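Local coordinates for glycoside hydrolase family protein (PDB 6Q2F) that is a glycoside hydrolase, an alpha-L-rhamnosidase that probably cleaves terminal alpha-L-rhamnose residues from its glycoside substrates, at residues P928-P933 and V952-D957; S722-T727 and G902-L907. All blocks are in the same frame, centred on the assembly; numbering follows the deposited sequence.

Contact 1: P928-P933 and V952-D957; sequences PELWHP and VPLHLD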
loop_
_atom_site.group_PDB
_atom_site.type_symbol
_atom_site.label_atom_id
_atom_site.label_comp_id
_atom_site.label_asym_id
_atom_site.label_seq_id
_atom_site.Cartn_x
_atom_site.Cartn_y
_atom_site.Cartn_z
ATOM N N PRO A 928 14.486 19.024 27.881
ATOM C CA PRO A 928 13.785 17.846 27.371
ATOM C C PRO A 928 13.169 17.059 28.505
ATOM O O PRO A 928 13.634 17.112 29.640
ATOM C CB PRO A 928 14.891 17.050 26.668
ATOM C CG PRO A 928 16.161 17.508 27.319
ATOM C CD PRO A 928 15.945 18.928 27.730
ATOM N N GLU A 929 12.090 16.348 28.184
ATOM C CA GLU A 929 11.497 15.366 29.077
ATOM C C GLU A 929 11.135 14.136 28.264
ATOM O O GLU A 929 10.784 14.242 27.082
ATOM C CB GLU A 929 10.239 15.900 29.767
ATOM C CG GLU A 929 10.499 16.933 30.853
ATOM C CD GLU A 929 9.218 17.355 31.563
ATOM O OE1 GLU A 929 8.147 17.363 30.909
ATOM O OE2 GLU A 929 9.283 17.658 32.775
ATOM N N LEU A 930 11.243 12.966 28.895
ATOM C CA LEU A 930 10.719 11.751 28.280
ATOM C C LEU A 930 9.235 11.613 28.580
ATOM O O LEU A 930 8.819 11.717 29.739
ATOM C CB LEU A 930 11.444 10.505 28.782
ATOM C CG LEU A 930 12.950 10.447 28.616
ATOM C CD1 LEU A 930 13.484 9.127 29.165
ATOM C CD2 LEU A 930 13.324 10.648 27.167
ATOM N N TRP A 931 8.438 11.363 27.539
ATOM C CA TRP A 931 7.022 11.048 27.689
ATOM C C TRP A 931 6.794 9.596 27.307
ATOM O O TRP A 931 7.217 9.160 26.237
ATOM C CB TRP A 931 6.144 11.956 26.827
ATOM C CG TRP A 931 6.116 13.380 27.254
ATOM C CD1 TRP A 931 7.122 14.079 27.855
ATOM C CD2 TRP A 931 5.019 14.299 27.112
ATOM N NE1 TRP A 931 6.720 15.373 28.101
ATOM C CE2 TRP A 931 5.437 15.534 27.651
ATOM C CE3 TRP A 931 3.719 14.188 26.599
ATOM C CZ2 TRP A 931 4.612 16.653 27.685
ATOM C CZ3 TRP A 931 2.896 15.303 26.627
ATOM C CH2 TRP A 931 3.346 16.524 27.166
ATOM N N HIS A 932 6.141 8.844 28.191
ATOM C CA HIS A 932 5.985 7.410 28.004
ATOM C C HIS A 932 4.555 7.098 27.603
ATOM O O HIS A 932 3.635 7.356 28.391
ATOM C CB HIS A 932 6.344 6.656 29.286
ATOM C CG HIS A 932 7.753 6.848 29.730
ATOM N ND1 HIS A 932 8.809 6.155 29.178
ATOM C CD2 HIS A 932 8.277 7.626 30.710
ATOM C CE1 HIS A 932 9.925 6.511 29.794
ATOM N NE2 HIS A 932 9.630 7.401 30.725
ATOM N N PRO A 933 4.306 6.556 26.410
ATOM C CA PRO A 933 2.910 6.252 26.035
ATOM C C PRO A 933 2.307 5.090 26.807
ATOM O O PRO A 933 1.072 4.972 26.830
ATOM C CB PRO A 933 2.999 5.953 24.528
ATOM C CG PRO A 933 4.445 5.602 24.279
ATOM C CD PRO A 933 5.232 6.453 25.265
ATOM N N VAL A 952 21.358 14.374 25.000
ATOM C CA VAL A 952 20.660 13.709 26.067
ATOM C C VAL A 952 21.101 12.296 26.206
ATOM O O VAL A 952 21.060 11.574 25.256
ATOM C CB VAL A 952 19.163 13.704 25.782
ATOM C CG1 VAL A 952 18.385 13.071 26.902
ATOM C CG2 VAL A 952 18.681 15.099 25.537
ATOM N N PRO A 953 21.513 11.862 27.379
ATOM C CA PRO A 953 21.890 10.459 27.510
ATOM C C PRO A 953 20.605 9.641 27.626
ATOM O O PRO A 953 19.782 9.942 28.437
ATOM C CB PRO A 953 22.682 10.420 28.793
ATOM C CG PRO A 953 22.227 11.587 29.554
ATOM C CD PRO A 953 21.871 12.636 28.564
ATOM N N LEU A 954 20.454 8.628 26.810
ATOM C CA LEU A 954 19.235 7.832 26.794
ATOM C C LEU A 954 19.573 6.369 26.987
ATOM O O LEU A 954 20.528 5.857 26.396
ATOM C CB LEU A 954 18.462 7.986 25.478
ATOM C CG LEU A 954 17.721 9.293 25.225
ATOM C CD1 LEU A 954 17.003 9.169 23.906
ATOM C CD2 LEU A 954 16.731 9.572 26.342
ATOM N N HIS A 955 18.778 5.701 27.804
ATOM C CA HIS A 955 18.764 4.252 27.817
ATOM C C HIS A 955 17.491 3.814 27.123
ATOM O O HIS A 955 16.404 4.292 27.455
ATOM C CB HIS A 955 18.810 3.669 29.227
ATOM C CG HIS A 955 18.713 2.178 29.230
ATOM N ND1 HIS A 955 19.813 1.368 29.053
ATOM C CD2 HIS A 955 17.641 1.353 29.308
ATOM C CE1 HIS A 955 19.427 0.104 29.069
ATOM N NE2 HIS A 955 18.115 0.068 29.219
ATOM N N LEU A 956 17.626 2.917 26.163
ATOM C CA LEU A 956 16.480 2.389 25.444
ATOM C C LEU A 956 16.452 0.880 25.628
ATOM O O LEU A 956 17.420 0.195 25.287
ATOM C CB LEU A 956 16.556 2.769 23.964
ATOM C CG LEU A 956 16.346 4.261 23.689
ATOM C CD1 LEU A 956 16.577 4.591 22.211
ATOM C CD2 LEU A 956 14.944 4.664 24.116
ATOM N N ASP A 957 15.363 0.368 26.193
ATOM C CA ASP A 957 15.193 -1.075 26.222
ATOM C C ASP A 957 15.047 -1.587 24.792
ATOM O O ASP A 957 14.789 -0.822 23.853
ATOM C CB ASP A 957 13.967 -1.470 27.048
ATOM C CG ASP A 957 14.039 -0.989 28.480
ATOM O OD1 ASP A 957 15.137 -1.089 29.082
ATOM O OD2 ASP A 957 13.000 -0.518 28.999
#
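L930 and L954 meet through one methyl each, CD2 against CD2 at 3.7 Å. Two residues earlier on both strands the ring carbon CG of P928 rests on CG2 of V952 at 3.9 Å. No hydrogen bond joins the two strands, although both pair with strand 937-946. The sheet curls round on itself, so that strands 926-932 and 949-956 face each other across its inside, in a sandwich-like arrangement, and interact through side chains alone.

In each pair the side chains run past one another in opposite directions. The CB of L954 does not aim at the other strand; with chi1 at -73° its CG lies anti to the carbonyl carbon, and from there CD2 reaches L930. V952 offers the methyl that lies anti to its carbonyl carbon. Branched aliphatic residues suit this interior because they fill it without a polar atom to satisfy, and the rigid ring of P928 makes a compact apolar surface. Y943 also touches P928, and V964 touches L930.

The backbones splay apart along the segments: CA atoms of P928 and V952 lie 8.1 Å apart, those of L930 and L954 9.5 Å. The length of the leucines still bridges the wider gap, but nothing touches beyond them, toward H932 and exposed H955. Partly exposed H932, bonded to E939, ends the apolar row on the inner side. E929 and W931 lie on the other face of their strand, E929 salt-bridged to K968 and W931 packed on L724. The two touching pairs contain no polar side-chain atom, so they add burial and shape but no directional bond; nearby polar side chains bond outside the contact or, in H955, weakly to D957.

Contact 2: S722-T727 and G902-L907; sequences SLLLQT and GEIYYL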
loop_
_atom_site.group_PDB
_atom_site.type_symbol
_atom_site.label_atom_id
_atom_site.label_comp_id
_atom_site.label_asym_id
_atom_site.label_seq_id
_atom_site.Cartn_x
_atom_site.Cartn_y
_atom_site.Cartn_z
ATOM N N SER A 722 -0.332 8.189 19.051
ATOM C CA SER A 722 -0.980 8.880 17.943
ATOM C C SER A 722 -1.175 10.352 18.268
ATOM O O SER A 722 -0.974 11.214 17.411
ATOM C CB SER A 722 -2.336 8.231 17.643
ATOM O OG SER A 722 -2.202 6.843 17.355
ATOM N N LEU A 723 -1.571 10.655 19.514
ATOM C CA LEU A 723 -1.802 12.045 19.908
ATOM C C LEU A 723 -0.568 12.900 19.644
ATOM O O LEU A 723 -0.642 13.928 18.950
ATOM C CB LEU A 723 -2.200 12.121 21.388
ATOM C CG LEU A 723 -2.159 13.535 21.969
ATOM C CD1 LEU A 723 -3.281 14.424 21.378
ATOM C CD2 LEU A 723 -2.180 13.539 23.503
ATOM N N LEU A 724 0.580 12.488 20.196
ATOM C CA LEU A 724 1.801 13.267 19.990
ATOM C C LEU A 724 2.181 13.297 18.516
ATOM O O LEU A 724 2.628 14.332 18.001
ATOM C CB LEU A 724 2.930 12.693 20.829
ATOM C CG LEU A 724 2.687 12.655 22.355
ATOM C CD1 LEU A 724 3.965 12.302 23.147
ATOM C CD2 LEU A 724 2.212 14.015 22.813
ATOM N N LEU A 725 1.975 12.176 17.808
ATOM C CA LEU A 725 2.333 12.085 16.399
ATOM C C LEU A 725 1.331 12.789 15.486
ATOM O O LEU A 725 1.560 12.874 14.275
ATOM C CB LEU A 725 2.518 10.619 16.018
ATOM C CG LEU A 725 3.815 10.099 16.698
ATOM C CD1 LEU A 725 3.922 8.575 16.607
ATOM C CD2 LEU A 725 5.028 10.716 16.015
ATOM N N GLN A 726 0.253 13.336 16.032
ATOM C CA GLN A 726 -0.592 14.255 15.273
ATOM C C GLN A 726 -0.346 15.714 15.628
ATOM O O GLN A 726 -0.889 16.599 14.966
ATOM C CB GLN A 726 -2.078 13.931 15.512
ATOM C CG GLN A 726 -2.502 12.557 15.028
ATOM C CD GLN A 726 -3.917 12.190 15.459
ATOM O OE1 GLN A 726 -4.700 13.046 15.873
ATOM N NE2 GLN A 726 -4.249 10.905 15.359
ATOM N N THR A 727 0.431 15.974 16.666
ATOM C CA THR A 727 0.559 17.312 17.225
ATOM C C THR A 727 1.437 18.183 16.337
ATOM O O THR A 727 2.427 17.714 15.780
ATOM C CB THR A 727 1.144 17.237 18.646
ATOM O OG1 THR A 727 0.240 16.496 19.468
ATOM C CG2 THR A 727 1.343 18.624 19.240
ATOM N N GLY A 902 6.912 23.908 21.045
ATOM C CA GLY A 902 8.209 23.256 21.067
ATOM C C GLY A 902 8.256 22.033 20.169
ATOM O O GLY A 902 7.443 21.860 19.273
ATOM N N GLU A 903 9.267 21.199 20.411
ATOM C CA GLU A 903 9.567 20.050 19.571
ATOM C C GLU A 903 9.150 18.761 20.266
ATOM O O GLU A 903 9.160 18.670 21.493
ATOM C CB GLU A 903 11.065 19.970 19.269
ATOM C CG GLU A 903 11.694 21.313 19.052
ATOM C CD GLU A 903 11.041 22.036 17.909
ATOM O OE1 GLU A 903 10.913 21.415 16.830
ATOM O OE2 GLU A 903 10.642 23.200 18.092
ATOM N N ILE A 904 8.799 17.764 19.460
ATOM C CA ILE A 904 8.580 16.406 19.931
ATOM C C ILE A 904 9.366 15.486 19.014
ATOM O O ILE A 904 9.131 15.481 17.803
ATOM C CB ILE A 904 7.099 16.020 19.921
ATOM C CG1 ILE A 904 6.292 16.951 20.819
ATOM C CG2 ILE A 904 6.945 14.558 20.348
ATOM C CD1 ILE A 904 4.805 16.818 20.548
ATOM N N TYR A 905 10.322 14.741 19.578
ATOM C CA TYR A 905 11.017 13.696 18.839
ATOM C C TYR A 905 10.492 12.344 19.271
ATOM O O TYR A 905 10.308 12.091 20.461
ATOM C CB TYR A 905 12.532 13.756 19.050
ATOM C CG TYR A 905 13.196 14.913 18.365
ATOM C CD1 TYR A 905 13.213 16.167 18.966
ATOM C CD2 TYR A 905 13.817 14.764 17.132
ATOM C CE1 TYR A 905 13.825 17.251 18.364
ATOM C CE2 TYR A 905 14.434 15.859 16.514
ATOM C CZ TYR A 905 14.436 17.094 17.148
ATOM O OH TYR A 905 15.040 18.189 16.578
ATOM N N TYR A 906 10.215 11.495 18.291
ATOM C CA TYR A 906 9.809 10.119 18.523
ATOM C C TYR A 906 10.954 9.230 18.089
ATOM O O TYR A 906 11.402 9.335 16.950
ATOM C CB TYR A 906 8.546 9.785 17.725
ATOM C CG TYR A 906 8.019 8.377 17.912
ATOM C CD1 TYR A 906 7.617 7.915 19.160
ATOM C CD2 TYR A 906 7.908 7.515 16.836
ATOM C CE1 TYR A 906 7.106 6.625 19.326
ATOM C CE2 TYR A 906 7.405 6.233 16.993
ATOM C CZ TYR A 906 6.997 5.798 18.225
ATOM O OH TYR A 906 6.486 4.513 18.341
ATOM N N LEU A 907 11.409 8.355 18.989
ATOM C CA LEU A 907 12.532 7.456 18.747
ATOM C C LEU A 907 12.093 6.007 18.943
ATOM O O LEU A 907 11.349 5.696 19.885
ATOM C CB LEU A 907 13.694 7.746 19.704
ATOM C CG LEU A 907 14.217 9.175 19.896
ATOM C CD1 LEU A 907 15.496 9.162 20.740
ATOM C CD2 LEU A 907 14.498 9.816 18.559
#
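L725 lays its CD1 methyl over the ring of Y906, where the C-terminal end of helix 712-726 packs on strand 902-908 in an alpha-helix-on-beta-sheet arrangement. The strand belongs to the curled antiparallel sheet that also contains strand 961-967, so the contact joins a helix end to a sheet face.

The L725 side chain crosses that of Y906 at about a right angle. CD1 stands 4.2 Å from the ring centroid and 11° off the ring normal, a CH-pi contact centred on one face, while the other branch, CD2, presses on Y906 CB at 4.0 Å. Y906 holds its ring ready for this with CG anti to the backbone N (chi1 -179°), the ring carried out towards the helix. A leucine fits because its two methyls can serve ring and CB together. F668 of helix 657-670 also touches both residues.

I904 makes the second crossing, again near a right angle. Its long branch ends in CD1, 4.1 Å from both CG2 and CB of T727; CD2 of L724 comes in more loosely, at 4.4 Å. F963 of strand 961-967 lies beside I904, L724 and L725.

T727 has two jobs, methyl towards the strand and hydroxyl back to the helix. A valine here would still offer a methyl to I904 but would probably leave L723 O with the Q726 N-H but without its hydroxyl donor, and the side chain freer to turn about chi1. That bond runs 2.8 Å from T727 OG1 to L723 O, 36° out of the carbonyl plane, with Q726 N approaching from the opposite face.

Contact 2 closes along the chain before contact 1 opens; their centres lie about 13 Å apart, and both involve the same curled antiparallel sheet. Strand 961-967 joins them: it pairs with strand 902-908 on one edge and strand 926-932 on the other. The sheet is thus used on both faces. Helix 712-726 covers the outer one through contact 2, whereas contact 1 lies inside the fold between two layers. Direct touches knit them together, L954 CD1 to L907 CD1 at 3.5 Å in the interior and W931 CE3 to L724 CD1 at 3.9 Å under the helix. The hydrophobic interior and the helix seat are therefore parts of one continuous packed body.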